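Local atomic coordinates of nitrogenase molybdenum-iron protein alpha chain (Clostridium pasteurianum, PDB entry 4WES), a protein that forms, with its beta partner, the molybdenum-iron component of nitrogenase, which reduces dinitrogen to ammonium at an iron-molybdenum cofactor. Residues L213-Y216 / D221-E224; L229-Y234 / I316-A321; G488-F493 / V497-E502. One frame throughout, in Å; residues are numbered along the deposited sequence.

How the contacts relate
Contacts 1, 2 and 3 follow one another along the chain without overlap. Contact 1 (213-216 with 221-224) begins on strand 209-215 of the parallel sheet 235-239, 209-215, 257-260, 281-283. It shares helix 221-232 with contact 2 (229-234 with 316-321), one at the first turn and the other at the last, with centres about 17 Å apart. Helix 306-334 supplies the far side of contact 2. Contact 3, at the start of helix 492-507, is centred about 14 Å from contact 1 and touches both others: Asp221 OD1 lies 2.8 Å from Tyr490 N, and Phe493 packs on Glu319 and Ile320. Three helices are thus tied together, from the cofactor side outward.

Contact 1. Residues L213-Y216 / D221-E224; sequences LGEY and DAWE
Two waters grip Asp221 OD2 and join it to the two oxygens of the Glu215 carboxylate. The first lies 2.6 Å from Glu215 OE1 and also reaches Asp221 OD2. The second, 2.8 Å from Glu215 OE2, meets the same Asp221 OD2. No direct hydrogen bond spans the segments, and the carboxylate planes are turned 51° apart. Glu215 reaches the helix start because its CG stands opposite the backbone N (chi1 167°) and the chain then bends at chi2. OE1 therefore ends beside the first turn, 3.4 Å from Asp221 CB, while Ala222 CB lies 4.0 Å from Glu215 CG. Both acids have further partners: Asn217 N donates to Glu215 OE1, Tyr484 OH bonds Asp221 OD2, and Asp221 OD1 takes the backbone N-H groups of Tyr490 and Ala491. The contact closes the turn that leads from strand 209-215 into helix 221-232, in the beta-alpha-beta unit completed by strand 235-239, and the neighbouring Tyr216 lines the iron-molybdenum cofactor pocket. Glu215 OE1 and Asp221 OD2 are buried 4.4 Å apart; if both acids are ionised they would repel each other, and the waters and N-H donors would offset part of this.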
# COMPACT_ATOMS: atom_id res chain seq x y z
N LEU A 213 5.09 -28.84 -31.55
CA LEU A 213 4.06 -29.64 -30.91
C LEU A 213 4.34 -29.81 -29.41
O LEU A 213 5.48 -30.11 -29.02
CB LEU A 213 3.96 -31.03 -31.53
CG LEU A 213 3.60 -31.14 -33.02
CD1 LEU A 213 3.38 -32.60 -33.37
CD2 LEU A 213 2.40 -30.29 -33.37
N GLY A 214 3.30 -29.70 -28.59
CA GLY A 214 3.46 -29.91 -27.15
C GLY A 214 4.27 -28.79 -26.53
O GLY A 214 5.23 -29.02 -25.77
N GLU A 215 3.87 -27.58 -26.84
CA GLU A 215 4.48 -26.37 -26.33
C GLU A 215 3.36 -25.38 -26.05
O GLU A 215 2.56 -25.09 -26.96
CB GLU A 215 5.48 -25.80 -27.32
CG GLU A 215 5.93 -24.41 -26.99
CD GLU A 215 6.47 -24.23 -25.59
OE1 GLU A 215 6.16 -23.19 -24.96
OE2 GLU A 215 7.21 -25.14 -25.12
N TYR A 216 3.31 -24.86 -24.81
CA TYR A 216 2.11 -24.17 -24.34
C TYR A 216 2.35 -22.71 -23.99
O TYR A 216 1.51 -22.05 -23.42
CB TYR A 216 1.45 -25.00 -23.24
CG TYR A 216 1.18 -26.39 -23.73
CD1 TYR A 216 0.08 -26.67 -24.52
CD2 TYR A 216 2.05 -27.42 -23.45
CE1 TYR A 216 -0.15 -27.91 -25.04
CE2 TYR A 216 1.83 -28.70 -23.94
CZ TYR A 216 0.73 -28.95 -24.74
OH TYR A 216 0.48 -30.21 -25.25
N ASP A 221 7.51 -18.79 -23.28
CA ASP A 221 8.48 -19.70 -23.88
C ASP A 221 8.34 -19.81 -25.42
O ASP A 221 9.36 -19.88 -26.11
CB ASP A 221 8.32 -21.11 -23.32
CG ASP A 221 8.94 -21.35 -21.97
OD1 ASP A 221 9.64 -20.46 -21.42
OD2 ASP A 221 8.67 -22.47 -21.44
N ALA A 222 7.11 -19.94 -25.91
CA ALA A 222 6.92 -20.18 -27.34
C ALA A 222 7.33 -18.96 -28.15
O ALA A 222 7.94 -19.08 -29.23
CB ALA A 222 5.49 -20.54 -27.65
N TRP A 223 7.01 -17.76 -27.66
CA TRP A 223 7.42 -16.56 -28.36
C TRP A 223 8.94 -16.47 -28.47
O TRP A 223 9.48 -15.98 -29.48
CB TRP A 223 6.84 -15.32 -27.71
CG TRP A 223 5.35 -15.25 -27.81
CD1 TRP A 223 4.57 -15.68 -28.86
CD2 TRP A 223 4.44 -14.71 -26.85
NE1 TRP A 223 3.25 -15.41 -28.62
CE2 TRP A 223 3.14 -14.82 -27.39
CE3 TRP A 223 4.60 -14.11 -25.59
CZ2 TRP A 223 2.03 -14.42 -26.72
CZ3 TRP A 223 3.46 -13.71 -24.90
CH2 TRP A 223 2.19 -13.85 -25.49
N GLU A 224 9.65 -16.94 -27.45
CA GLU A 224 11.11 -16.90 -27.49
C GLU A 224 11.66 -17.92 -28.49
O GLU A 224 12.61 -17.59 -29.22
CB GLU A 224 11.66 -17.09 -26.06
CG GLU A 224 13.17 -17.26 -26.01
CD GLU A 224 14.03 -16.13 -26.56
OE1 GLU A 224 15.24 -16.38 -26.72
OE2 GLU A 224 13.49 -15.01 -26.80
O HOH W 1 6.10 -23.34 -22.33
O HOH W 2 8.88 -25.06 -22.92

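Contact 2. Residues L229-Y234 / I316-A321; sequences LEKIGY and IAEEIA
Lys231 NZ is held by two carboxylates at once, donating to Glu318 OE2 at 2.7 Å and to Glu319 OE2 at 2.8 Å. The lysine leaves helix 221-232 and meets both glutamates, which come from helix 306-334 in the opposite direction. Each oxygen is approached on its anti side; the ammonium sits 35° out of the carboxylate plane of Glu318 but 18° out of that of Glu319. The two acids reach the same nitrogen by different routes: Glu318 places CG between its backbone N and carbonyl carbon (chi1 77°) and runs on extended, whereas Glu319 bends at chi2. Close contact is limited to the outer part of the lysine chain, from CD to NZ, which bends at chi3 and brings Lys231 CE 3.0 Å from Glu318 OE2. Glu319 marks the buried side: its OE2 has a second salt bridge, to Arg227, and its side chain touches Phe493. Also buried, Ile232 touches Leu308, Thr312 and Val315 of helix 306-334. Glu318 is exposed and holds the lysine from the solvent side; between the two segments the contact is polar throughout, with no apolar side chains meeting. Beyond Lys231 the helix ends in a Schellman motif: Gly233, with positive phi, is its C-prime residue, and Tyr234 N bonds Leu229 O at 3.1 Å. Away from the cluster sites, an interhelical salt-bridge network beside this Schellman-capped helix end joins the beta-alpha-beta unit to helix 306-334.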
# COMPACT_ATOMS: atom_id res chain seq x y z
N LEU A 229 13.63 -19.12 -34.32
CA LEU A 229 13.30 -19.89 -35.52
C LEU A 229 13.04 -18.96 -36.69
O LEU A 229 13.49 -19.24 -37.83
CB LEU A 229 12.08 -20.78 -35.25
CG LEU A 229 12.32 -21.92 -34.26
CD1 LEU A 229 11.01 -22.60 -33.88
CD2 LEU A 229 13.32 -22.90 -34.80
N GLU A 230 12.30 -17.88 -36.45
CA GLU A 230 12.00 -16.95 -37.53
C GLU A 230 13.27 -16.20 -37.99
O GLU A 230 13.40 -15.91 -39.20
CB GLU A 230 10.89 -15.99 -37.08
CG GLU A 230 9.56 -16.75 -36.99
CD GLU A 230 8.40 -16.02 -36.33
OE1 GLU A 230 7.26 -16.55 -36.45
OE2 GLU A 230 8.55 -14.93 -35.72
N LYS A 231 14.20 -15.90 -37.08
CA LYS A 231 15.47 -15.29 -37.49
C LYS A 231 16.26 -16.19 -38.45
O LYS A 231 16.89 -15.70 -39.39
CB LYS A 231 16.37 -15.02 -36.27
CG LYS A 231 16.18 -13.73 -35.53
CD LYS A 231 17.08 -13.69 -34.29
CE LYS A 231 18.51 -13.43 -34.67
NZ LYS A 231 19.27 -12.96 -33.48
N ILE A 232 16.20 -17.50 -38.23
CA ILE A 232 16.91 -18.42 -39.09
C ILE A 232 16.22 -18.52 -40.46
O ILE A 232 16.89 -18.74 -41.50
CB ILE A 232 17.02 -19.79 -38.41
CG1 ILE A 232 17.95 -19.67 -37.19
CG2 ILE A 232 17.53 -20.82 -39.39
CD1 ILE A 232 17.88 -20.84 -36.24
N GLY A 233 14.89 -18.38 -40.46
CA GLY A 233 14.14 -18.39 -41.72
C GLY A 233 13.01 -19.39 -41.78
O GLY A 233 12.38 -19.51 -42.84
N TYR A 234 12.72 -20.10 -40.71
CA TYR A 234 11.58 -21.00 -40.71
C TYR A 234 10.27 -20.25 -40.67
O TYR A 234 10.19 -19.13 -40.12
CB TYR A 234 11.64 -21.94 -39.50
CG TYR A 234 12.84 -22.88 -39.53
CD1 TYR A 234 12.87 -23.99 -40.39
CD2 TYR A 234 13.95 -22.65 -38.73
CE1 TYR A 234 13.95 -24.84 -40.44
CE2 TYR A 234 15.04 -23.49 -38.77
CZ TYR A 234 15.05 -24.58 -39.63
OH TYR A 234 16.12 -25.43 -39.68
N ILE A 316 23.03 -19.06 -34.03
CA ILE A 316 23.57 -19.71 -32.82
C ILE A 316 24.74 -18.88 -32.28
O ILE A 316 24.79 -18.55 -31.08
CB ILE A 316 24.00 -21.17 -33.08
CG1 ILE A 316 22.77 -22.06 -33.26
CG2 ILE A 316 24.87 -21.69 -31.95
CD1 ILE A 316 23.09 -23.42 -33.80
N ALA A 317 25.68 -18.52 -33.15
CA ALA A 317 26.86 -17.82 -32.67
C ALA A 317 26.53 -16.45 -32.09
O ALA A 317 27.06 -16.08 -31.03
CB ALA A 317 27.87 -17.67 -33.79
N GLU A 318 25.62 -15.71 -32.74
CA GLU A 318 25.30 -14.38 -32.26
C GLU A 318 24.51 -14.44 -30.95
O GLU A 318 24.70 -13.64 -30.04
CB GLU A 318 24.60 -13.52 -33.29
CG GLU A 318 23.17 -13.78 -33.53
CD GLU A 318 22.67 -13.02 -34.72
OE1 GLU A 318 23.46 -12.32 -35.38
OE2 GLU A 318 21.50 -13.16 -35.02
N GLU A 319 23.57 -15.40 -30.86
CA GLU A 319 22.77 -15.55 -29.65
C GLU A 319 23.64 -15.93 -28.44
O GLU A 319 23.50 -15.40 -27.34
CB GLU A 319 21.67 -16.57 -29.89
CG GLU A 319 20.57 -16.13 -30.85
CD GLU A 319 19.64 -15.07 -30.30
OE1 GLU A 319 19.38 -15.04 -29.06
OE2 GLU A 319 19.03 -14.34 -31.11
N ILE A 320 24.58 -16.85 -28.66
CA ILE A 320 25.45 -17.29 -27.58
C ILE A 320 26.39 -16.15 -27.20
O ILE A 320 26.62 -15.90 -26.00
CB ILE A 320 26.19 -18.57 -27.94
CG1 ILE A 320 25.21 -19.74 -27.98
CG2 ILE A 320 27.34 -18.83 -26.94
CD1 ILE A 320 25.81 -21.06 -28.37
N ALA A 321 26.93 -15.46 -28.18
CA ALA A 321 27.84 -14.35 -27.85
C ALA A 321 27.17 -13.33 -26.97
O ALA A 321 27.81 -12.76 -26.08
CB ALA A 321 28.42 -13.72 -29.11

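Contact 3. Residues G488-F493 / V497-E502; sequences GPYAGF and VNFGHE
One face of the Tyr490 ring receives Phe499, whose CA stands 3.7 Å above the ring plane, offset toward the rim. That CA is 4.0 Å from the centroid and 21° off the ring normal, which meets the criterion for a CH-pi contact. The Phe499 ring turns its edge to the same tyrosine: Phe499 CD2 comes within 3.6 Å of Tyr490 CD2, and with centroids 5.3 Å apart and planes at 88° the pair is a T-shaped stack. With CG anti to the backbone N, the Phe499 ring stands edge-on to the tyrosine face. Tyr484 meets the Tyr490 ring as well. The segments are the loop that enters helix 492-507 and turns of that helix, the loop running back alongside the early turns; Pro489 follows a cis peptide bond. The Tyr490 side chain is about 10 Å from the iron-molybdenum cluster and from the side chain of its ligand His482. Asn498 pins the loop to the helix: its ND2 donates to Pro489 O at 2.9 Å with an N-H...O angle of 165°, in the carbonyl plane and on a lone pair, while the oxygen lies close to the amide plane of Asn498. Pro489 CD is 3.6 Å from Asn498 ND2. At the phenol end Tyr490 OH approaches Glu502 CG at 3.3 Å, while the hydroxyl has a weak hydrogen bond with Asn487; the glutamate, bent at chi2, turns its carboxylate away.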
# COMPACT_ATOMS: atom_id res chain seq x y z
N GLY A 488 9.63 -15.84 -16.75
CA GLY A 488 9.76 -16.44 -18.06
C GLY A 488 9.93 -15.41 -19.15
O GLY A 488 9.68 -14.23 -18.94
N PRO A 489 10.36 -15.84 -20.32
CA PRO A 489 10.54 -17.24 -20.71
C PRO A 489 11.72 -17.89 -20.01
O PRO A 489 12.70 -17.21 -19.70
CB PRO A 489 10.81 -17.13 -22.22
CG PRO A 489 11.39 -15.77 -22.40
CD PRO A 489 10.62 -14.92 -21.45
N TYR A 490 11.62 -19.21 -19.81
CA TYR A 490 12.77 -20.00 -19.40
C TYR A 490 13.29 -20.87 -20.56
O TYR A 490 14.41 -21.35 -20.46
CB TYR A 490 12.46 -20.87 -18.19
CG TYR A 490 12.43 -20.12 -16.87
CD1 TYR A 490 12.74 -18.75 -16.73
CD2 TYR A 490 12.11 -20.82 -15.69
CE1 TYR A 490 12.73 -18.12 -15.50
CE2 TYR A 490 12.13 -20.17 -14.44
CZ TYR A 490 12.46 -18.81 -14.38
OH TYR A 490 12.49 -18.12 -13.17
N ALA A 491 12.52 -20.99 -21.65
CA ALA A 491 13.01 -21.65 -22.87
C ALA A 491 13.79 -20.67 -23.74
O ALA A 491 13.66 -19.46 -23.61
CB ALA A 491 11.82 -22.22 -23.65
N GLY A 492 14.52 -21.24 -24.68
CA GLY A 492 15.27 -20.44 -25.64
C GLY A 492 16.50 -19.78 -25.03
O GLY A 492 16.82 -19.96 -23.84
N PHE A 493 17.21 -19.01 -25.86
CA PHE A 493 18.45 -18.42 -25.42
C PHE A 493 18.22 -17.38 -24.33
O PHE A 493 18.94 -17.36 -23.34
CB PHE A 493 19.17 -17.79 -26.60
CG PHE A 493 19.77 -18.78 -27.55
CD1 PHE A 493 20.88 -19.52 -27.20
CD2 PHE A 493 19.25 -18.96 -28.82
CE1 PHE A 493 21.45 -20.42 -28.09
CE2 PHE A 493 19.82 -19.84 -29.71
CZ PHE A 493 20.92 -20.58 -29.34
N VAL A 497 19.12 -17.16 -19.67
CA VAL A 497 19.53 -16.03 -18.85
C VAL A 497 18.49 -15.76 -17.75
O VAL A 497 18.85 -15.52 -16.59
CB VAL A 497 19.77 -14.82 -19.74
CG1 VAL A 497 20.05 -13.57 -18.91
CG2 VAL A 497 20.91 -15.10 -20.74
N ASN A 498 17.20 -15.76 -18.11
CA ASN A 498 16.17 -15.52 -17.11
C ASN A 498 16.23 -16.59 -16.00
O ASN A 498 16.17 -16.27 -14.80
CB ASN A 498 14.81 -15.49 -17.76
CG ASN A 498 14.64 -14.35 -18.73
OD1 ASN A 498 15.29 -13.30 -18.61
ND2 ASN A 498 13.71 -14.51 -19.67
N PHE A 499 16.32 -17.84 -16.42
CA PHE A 499 16.34 -18.95 -15.48
C PHE A 499 17.59 -18.88 -14.60
O PHE A 499 17.49 -19.03 -13.38
CB PHE A 499 16.36 -20.27 -16.28
CG PHE A 499 16.46 -21.50 -15.42
CD1 PHE A 499 17.67 -22.10 -15.15
CD2 PHE A 499 15.33 -22.10 -14.90
CE1 PHE A 499 17.76 -23.23 -14.33
CE2 PHE A 499 15.43 -23.23 -14.11
CZ PHE A 499 16.63 -23.78 -13.83
N GLY A 500 18.74 -18.65 -15.19
CA GLY A 500 19.96 -18.63 -14.41
C GLY A 500 20.01 -17.53 -13.38
O GLY A 500 20.41 -17.77 -12.24
N HIS A 501 19.58 -16.34 -13.73
CA HIS A 501 19.58 -15.26 -12.75
C HIS A 501 18.62 -15.53 -11.63
O HIS A 501 18.90 -15.20 -10.47
CB HIS A 501 19.38 -13.89 -13.39
CG HIS A 501 20.62 -13.35 -14.01
ND1 HIS A 501 21.75 -13.05 -13.28
CD2 HIS A 501 20.92 -13.13 -15.31
CE1 HIS A 501 22.69 -12.63 -14.11
NE2 HIS A 501 22.23 -12.70 -15.35
N GLU A 502 17.44 -16.07 -11.94
CA GLU A 502 16.51 -16.41 -10.90
C GLU A 502 17.08 -17.47 -9.96
O GLU A 502 16.84 -17.45 -8.74
CB GLU A 502 15.16 -16.82 -11.48
CG GLU A 502 14.38 -15.63 -12.02
CD GLU A 502 13.85 -14.68 -10.95
OE1 GLU A 502 13.62 -15.12 -9.85
OE2 GLU A 502 13.60 -13.51 -11.29